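Local coordinates for protein transcriptional regulator (Vibrio vulnificus, PDB 4IVN) that probably represses transcription of the nan genes for sialic acid catabolism, and binds the sugar phosphate ManNAc-6P in its SIS domain, at residues A[137-142]-A[158-163]; A[131-136]-A[188-193]. All coordinates share one frame; numbering follows the deposited sequence.

Contact 1: residues A[137-142]-A[158-163]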
ATOM      1  N   ALA A 137       3.145   3.980  -8.462  1.00 27.12           N
ATOM      2  CA  ALA A 137       2.489   3.059  -7.541  1.00 28.11           C
ATOM      3  C   ALA A 137       3.488   2.254  -6.726  1.00 27.59           C
ATOM      4  O   ALA A 137       3.152   1.763  -5.628  1.00 28.79           O
ATOM      5  CB  ALA A 137       1.586   2.088  -8.253  1.00 24.83           C
ATOM      6  N   SER A 138       4.679   2.061  -7.267  1.00 25.42           N
ATOM      7  CA  SER A 138       5.726   1.331  -6.478  1.00 25.69           C
ATOM      8  C   SER A 138       6.185   2.134  -5.279  1.00 27.30           C
ATOM      9  O   SER A 138       6.747   1.551  -4.351  1.00 28.54           O
ATOM     10  CB  SER A 138       6.942   0.943  -7.373  1.00 23.38           C
ATOM     11  OG  SER A 138       6.552  -0.292  -8.079  1.00 27.41           O
ATOM     12  N   SER A 139       6.036   3.472  -5.325  1.00 28.06           N
ATOM     13  CA  SER A 139       6.246   4.291  -4.055  1.00 27.74           C
ATOM     14  C   SER A 139       5.456   3.689  -2.848  1.00 30.32           C
ATOM     15  O   SER A 139       5.951   3.655  -1.720  1.00 26.07           O
ATOM     16  CB  SER A 139       5.725   5.727  -4.250  1.00 31.68           C
ATOM     17  OG  SER A 139       5.820   6.487  -3.057  1.00 35.53           O
ATOM     18  N   ILE A 140       4.238   3.245  -3.101  1.00 28.39           N
ATOM     19  CA  ILE A 140       3.309   2.744  -2.012  1.00 32.68           C
ATOM     20  C   ILE A 140       3.926   1.505  -1.395  1.00 30.47           C
ATOM     21  O   ILE A 140       3.948   1.357  -0.154  1.00 26.83           O
ATOM     22  CB  ILE A 140       1.893   2.403  -2.614  1.00 30.71           C
ATOM     23  CG1 ILE A 140       1.058   3.690  -2.845  1.00 30.06           C
ATOM     24  CG2 ILE A 140       1.070   1.445  -1.738  1.00 36.56           C
ATOM     25  CD1 ILE A 140       1.671   4.753  -3.739  1.00 31.87           C
ATOM     26  N   VAL A 141       4.462   0.630  -2.258  1.00 28.15           N
ATOM     27  CA  VAL A 141       5.102  -0.613  -1.773  1.00 27.28           C
ATOM     28  C   VAL A 141       6.407  -0.372  -0.997  1.00 26.91           C
ATOM     29  O   VAL A 141       6.571  -0.981   0.093  1.00 26.46           O
ATOM     30  CB  VAL A 141       5.313  -1.668  -2.932  1.00 28.79           C
ATOM     31  CG1 VAL A 141       6.015  -2.946  -2.407  1.00 30.12           C
ATOM     32  CG2 VAL A 141       3.936  -1.953  -3.539  1.00 27.71           C
ATOM     33  N   GLY A 142       7.277   0.495  -1.545  1.00 27.16           N
ATOM     34  CA  GLY A 142       8.532   0.875  -0.920  1.00 27.43           C
ATOM     35  C   GLY A 142       8.284   1.600   0.434  1.00 31.29           C
ATOM     36  O   GLY A 142       8.946   1.338   1.416  1.00 27.91           O
ATOM     37  N   MET A 158      12.938   5.365   2.396  1.00 36.56           N
ATOM     38  CA  MET A 158      12.326   5.261   1.076  1.00 35.12           C
ATOM     39  C   MET A 158      12.573   6.570   0.259  1.00 37.48           C
ATOM     40  O   MET A 158      12.268   7.665   0.726  1.00 36.58           O
ATOM     41  CB  MET A 158      10.862   4.900   1.258  1.00 36.83           C
ATOM     42  CG  MET A 158       9.995   4.833   0.013  1.00 29.56           C
ATOM     43  SD  MET A 158      10.683   3.753  -1.196  1.00 34.46           S
ATOM     44  CE  MET A 158       9.762   4.301  -2.657  1.00 34.30           C
ATOM     45  N   PHE A 159      13.117   6.465  -0.950  1.00 29.95           N
ATOM     46  CA  PHE A 159      13.261   7.651  -1.843  1.00 35.28           C
ATOM     47  C   PHE A 159      12.187   7.561  -2.971  1.00 36.96           C
ATOM     48  O   PHE A 159      12.191   6.564  -3.749  1.00 44.07           O
ATOM     49  CB  PHE A 159      14.648   7.592  -2.553  1.00 32.45           C
ATOM     50  CG  PHE A 159      15.852   7.631  -1.636  1.00 27.80           C
ATOM     51  CD1 PHE A 159      16.370   6.462  -1.081  1.00 30.52           C
ATOM     52  CD2 PHE A 159      16.516   8.842  -1.390  1.00 34.76           C
ATOM     53  CE1 PHE A 159      17.540   6.487  -0.300  1.00 32.09           C
ATOM     54  CE2 PHE A 159      17.628   8.868  -0.566  1.00 33.45           C
ATOM     55  CZ  PHE A 159      18.151   7.690  -0.049  1.00 36.63           C
ATOM     56  N   GLU A 160      11.345   8.561  -3.204  1.00 47.87           N
ATOM     57  CA  GLU A 160      10.878   8.673  -4.672  1.00 43.24           C
ATOM     58  C   GLU A 160      11.580   9.803  -5.462  1.00 51.40           C
ATOM     59  O   GLU A 160      11.321   9.933  -6.778  1.00 42.89           O
ATOM     60  CB  GLU A 160       9.332   8.801  -4.886  1.00 47.84           C
ATOM     61  CG  GLU A 160       8.576   7.770  -4.093  1.00 41.36           C
ATOM     62  CD  GLU A 160       8.448   8.146  -2.653  0.50 40.71           C
ATOM     63  OE1 GLU A 160       8.929   9.236  -2.267  1.00 43.83           O
ATOM     64  OE2 GLU A 160       7.837   7.361  -1.915  1.00 38.00           O
ATOM     65  N   ASP A 161      12.389  10.616  -4.710  1.00 36.99           N
ATOM     66  CA  ASP A 161      13.334  11.487  -5.461  1.00 30.48           C
ATOM     67  C   ASP A 161      14.507  10.628  -6.001  1.00 29.48           C
ATOM     68  O   ASP A 161      15.393  10.248  -5.212  1.00 28.77           O
ATOM     69  CB  ASP A 161      13.830  12.701  -4.675  1.00 28.81           C
ATOM     70  CG  ASP A 161      14.629  13.665  -5.580  1.00 29.50           C
ATOM     71  OD1 ASP A 161      14.721  14.964  -5.402  1.00 30.23           O
ATOM     72  OD2 ASP A 161      15.203  13.103  -6.579  1.00 31.66           O
ATOM     73  N   THR A 162      14.507  10.337  -7.272  1.00 29.79           N
ATOM     74  CA  THR A 162      15.465   9.348  -7.876  1.00 30.80           C
ATOM     75  C   THR A 162      16.831   9.979  -8.069  1.00 33.29           C
ATOM     76  O   THR A 162      17.813   9.261  -8.218  1.00 31.23           O
ATOM     77  CB  THR A 162      14.933   8.748  -9.169  1.00 33.20           C
ATOM     78  OG1 THR A 162      14.409   9.811  -9.939  1.00 34.72           O
ATOM     79  CG2 THR A 162      13.721   7.793  -8.884  1.00 30.39           C
ATOM     80  N   HIS A 163      16.892  11.301  -8.009  1.00 30.54           N
ATOM     81  CA  HIS A 163      18.163  12.056  -7.936  1.00 27.07           C
ATOM     82  C   HIS A 163      18.830  11.834  -6.636  1.00 29.09           C
ATOM     83  O   HIS A 163      20.013  11.434  -6.607  1.00 28.18           O
ATOM     84  CB  HIS A 163      17.902  13.530  -8.195  1.00 30.05           C
ATOM     85  CG  HIS A 163      17.608  13.793  -9.646  1.00 31.76           C
ATOM     86  ND1 HIS A 163      18.402  14.575 -10.422  1.00 30.75           N
ATOM     87  CD2 HIS A 163      16.568  13.319 -10.461  1.00 29.90           C
ATOM     88  CE1 HIS A 163      17.870  14.647 -11.690  1.00 29.33           C
ATOM     89  NE2 HIS A 163      16.757  13.836 -11.715  1.00 30.65           N
TER

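Contact 2: residues A[131-136]-A[188-193]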
ATOM      1  N   GLY A 131      18.166   1.193   2.095  1.00 27.60           N
ATOM      2  CA  GLY A 131      17.660   2.236   1.181  1.00 27.55           C
ATOM      3  C   GLY A 131      16.589   1.601   0.308  1.00 29.39           C
ATOM      4  O   GLY A 131      16.787   0.477  -0.227  1.00 28.36           O
ATOM      5  N   CYS A 132      15.469   2.297   0.073  1.00 26.18           N
ATOM      6  CA  CYS A 132      14.425   1.696  -0.785  1.00 29.13           C
ATOM      7  C   CYS A 132      14.086   2.661  -1.927  1.00 28.79           C
ATOM      8  O   CYS A 132      14.133   3.864  -1.695  1.00 26.72           O
ATOM      9  CB  CYS A 132      13.135   1.455  -0.000  1.00 29.60           C
ATOM     10  SG  CYS A 132      13.428   0.413   1.457  1.00 30.93           S
ATOM     11  N   ILE A 133      13.801   2.130  -3.118  1.00 24.86           N
ATOM     12  CA  ILE A 133      13.651   2.987  -4.303  1.00 30.37           C
ATOM     13  C   ILE A 133      12.423   2.521  -5.068  1.00 29.47           C
ATOM     14  O   ILE A 133      12.286   1.333  -5.360  1.00 30.82           O
ATOM     15  CB  ILE A 133      14.908   2.983  -5.256  1.00 33.09           C
ATOM     16  CG1 ILE A 133      16.231   3.268  -4.564  1.00 32.51           C
ATOM     17  CG2 ILE A 133      14.717   3.984  -6.390  1.00 32.09           C
ATOM     18  CD1 ILE A 133      17.366   2.758  -5.468  1.00 42.57           C
ATOM     19  N   GLY A 134      11.530   3.480  -5.429  1.00 27.55           N
ATOM     20  CA  GLY A 134      10.411   3.155  -6.269  1.00 29.95           C
ATOM     21  C   GLY A 134       9.602   4.395  -6.577  1.00 31.31           C
ATOM     22  O   GLY A 134       9.621   5.375  -5.781  1.00 30.51           O
ATOM     23  N   VAL A 135       8.971   4.384  -7.760  1.00 29.72           N
ATOM     24  CA  VAL A 135       8.133   5.516  -8.187  1.00 26.74           C
ATOM     25  C   VAL A 135       6.737   5.197  -8.561  1.00 26.12           C
ATOM     26  O   VAL A 135       6.357   4.009  -8.763  1.00 26.71           O
ATOM     27  CB  VAL A 135       8.791   6.312  -9.369  1.00 31.15           C
ATOM     28  CG1 VAL A 135      10.218   6.842  -8.996  1.00 30.31           C
ATOM     29  CG2 VAL A 135       8.838   5.444 -10.619  1.00 31.98           C
ATOM     30  N   GLY A 136       5.872   6.220  -8.629  1.00 26.13           N
ATOM     31  CA  GLY A 136       4.461   5.978  -9.008  1.00 28.01           C
ATOM     32  C   GLY A 136       3.858   5.006  -7.999  1.00 28.42           C
ATOM     33  O   GLY A 136       4.008   5.200  -6.784  1.00 30.81           O
ATOM     34  N   LYS A 188      13.357   3.891 -15.767  1.00 33.54           N
ATOM     35  CA  LYS A 188      14.705   4.287 -16.039  1.00 33.60           C
ATOM     36  C   LYS A 188      15.504   4.804 -14.801  1.00 35.82           C
ATOM     37  O   LYS A 188      16.647   4.342 -14.546  1.00 30.97           O
ATOM     38  CB  LYS A 188      14.628   5.332 -17.136  1.00 34.71           C
ATOM     39  CG  LYS A 188      15.861   5.508 -17.990  1.00 48.11           C
ATOM     40  CD  LYS A 188      16.557   6.717 -17.466  1.00 48.16           C
ATOM     41  CE  LYS A 188      17.145   7.575 -18.580  1.00 48.58           C
ATOM     42  NZ  LYS A 188      18.130   8.463 -17.843  1.00 47.47           N
ATOM     43  N   GLU A 189      14.943   5.778 -14.077  1.00 28.18           N
ATOM     44  CA  GLU A 189      15.682   6.372 -12.976  1.00 34.41           C
ATOM     45  C   GLU A 189      15.739   5.403 -11.769  1.00 30.86           C
ATOM     46  O   GLU A 189      16.705   5.383 -10.973  1.00 29.73           O
ATOM     47  CB  GLU A 189      15.182   7.815 -12.617  1.00 29.82           C
ATOM     48  CG  GLU A 189      15.493   8.742 -13.786  1.00 31.20           C
ATOM     49  CD  GLU A 189      15.352  10.236 -13.506  1.00 34.59           C
ATOM     50  OE1 GLU A 189      15.539  11.070 -14.407  1.00 33.24           O
ATOM     51  OE2 GLU A 189      15.054  10.629 -12.377  1.00 38.15           O
ATOM     52  N   VAL A 190      14.770   4.507 -11.684  1.00 29.85           N
ATOM     53  CA  VAL A 190      14.847   3.513 -10.596  1.00 28.96           C
ATOM     54  C   VAL A 190      16.012   2.571 -10.872  1.00 33.83           C
ATOM     55  O   VAL A 190      16.800   2.306  -9.946  1.00 33.48           O
ATOM     56  CB  VAL A 190      13.532   2.729 -10.469  1.00 28.08           C
ATOM     57  CG1 VAL A 190      13.665   1.555  -9.515  1.00 27.77           C
ATOM     58  CG2 VAL A 190      12.494   3.715  -9.888  1.00 27.25           C
ATOM     59  N   ILE A 191      16.076   1.986 -12.081  1.00 32.29           N
ATOM     60  CA  ILE A 191      17.204   1.083 -12.517  1.00 31.82           C
ATOM     61  C   ILE A 191      18.540   1.727 -12.334  1.00 34.76           C
ATOM     62  O   ILE A 191      19.495   1.073 -11.937  1.00 36.34           O
ATOM     63  CB  ILE A 191      17.140   0.849 -14.053  1.00 34.40           C
ATOM     64  CG1 ILE A 191      15.983  -0.056 -14.409  1.00 40.95           C
ATOM     65  CG2 ILE A 191      18.445   0.268 -14.636  1.00 44.86           C
ATOM     66  CD1 ILE A 191      15.982  -0.125 -15.967  1.00 40.26           C
ATOM     67  N   HIS A 192      18.618   3.035 -12.659  1.00 30.94           N
ATOM     68  CA  HIS A 192      19.884   3.725 -12.635  1.00 31.80           C
ATOM     69  C   HIS A 192      20.401   3.816 -11.196  1.00 31.70           C
ATOM     70  O   HIS A 192      21.579   3.520 -10.902  1.00 27.87           O
ATOM     71  CB  HIS A 192      19.734   5.101 -13.278  1.00 30.59           C
ATOM     72  CG  HIS A 192      20.986   5.921 -13.176  1.00 30.95           C
ATOM     73  ND1 HIS A 192      22.147   5.606 -13.879  1.00 29.94           N
ATOM     74  CD2 HIS A 192      21.279   7.068 -12.412  1.00 29.67           C
ATOM     75  CE1 HIS A 192      23.101   6.479 -13.555  1.00 28.35           C
ATOM     76  NE2 HIS A 192      22.557   7.380 -12.658  1.00 30.25           N
ATOM     77  N   ALA A 193      19.524   4.186 -10.271  1.00 29.31           N
ATOM     78  CA  ALA A 193      19.913   4.257  -8.903  1.00 30.59           C
ATOM     79  C   ALA A 193      20.231   2.832  -8.390  1.00 26.85           C
ATOM     80  O   ALA A 193      21.306   2.630  -7.738  1.00 30.26           O
ATOM     81  CB  ALA A 193      18.814   4.979  -8.045  1.00 24.05           C
TER

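Contact 1: residues A[137-142]-A[158-163]
Within the SIS domain, Ser-139 and Gly-142 on helix 137-151 meet Met-158 on strand 156-159 and Glu-160 in the loop just after it, an internal contact of the beta-alpha-beta unit formed by strand 129-133, this helix and that strand. The backbones come closest at two points, with CA atoms 6.1 Å apart for Gly-142 and Met-158 and 6.4 Å for Ser-139 and Glu-160. Met-158 reaches from the strand to the helix. Its CG lies anti to the backbone N (chi1 176°), and the chain then bends at chi2 (54°), which turns SD toward the helix backbone; CE follows in an extended chi3. SD rests 3.6 Å from Gly-142 CA, where the absence of a side chain admits the sulfur, and the terminal methyl CE continues to Ser-139 CA at 3.8 Å. The beginning of segment 137-142 binds the ligand: Ala-137 N and Ser-138 OG hydrogen-bond to bound ManNAc-6P, and Ala-137 also packs on Tyr-147 of the second subunit. Beyond the methionine, the contact becomes polar at its partly exposed edge. Glu-160 CG packs 3.5 Å from Ser-139 CB, while OE2 of the same glutamate also forms a salt bridge with Arg-143 NE, one helical turn after Ser-139. Ser-139 OG, anti to its own backbone N, donates to Glu-160 OE2 in a very short hydrogen bond of 2.5 Å.

Contact 2: residues A[131-136]-A[188-193]
The backbones of 131-136 and 188-193 come closest at Gly-134 and Val-190, whose CA atoms are 6.2 Å apart, and no hydrogen bond crosses between them. Aliphatic carbons make the join. Val-190 projects from the helix with CG1 anti to its backbone N (chi1 171°), which sets CG1 4.1 Å from Ile-133 CG2, a methyl that Val-190 CG2 also approaches; Val-190 CG2 goes on to Val-135 CG1 at 4.0 Å and Gly-134 CA at 4.2 Å. The valine side chain runs antiparallel to those of Ile-133 and Val-135, their flanks in contact. Ile-133 adds a second point of contact one helical turn along, where CD1 reaches Ala-193 CB at 3.7 Å, the closest approach of the two segments. Ala-165 of helix 162-170 touches both Ile-133 and Ala-193, adding a third element to this apolar cluster. Val-135 also touches Thr-187, just before the helix, and bound ManNAc-6P, which Gly-136 contacts as well. A helix thus packs on a strand of the parallel sheet and on the loop leaving it, as in the three-layer alpha-beta-alpha sandwich of SIS domains, where the sugar phosphate binds beside the strand ends.

In the fold
From the N terminus, the chain enters contact 2 through strand 129-133 and its following loop, then passes directly into helix 137-151, the first side of contact 1. Contact 1 closes the shorter loop when strand 156-159 returns beside strand 129-133; contact 2 closes later, at helix 188-199, after helix 162-170 and strand 176-181. Contact 1 is therefore nested inside contact 2, their centres about 7 Å apart. Two polar links join them: Phe-159 N lies 2.9 Å from Cys-132 O, a probable hydrogen bond between neighbouring strands, and Thr-162 OG1 hydrogen-bonds with Glu-189 OE2. Together the two contacts tie helices 137-151 and 188-199 to one parallel sheet beside the sugar-phosphate pocket.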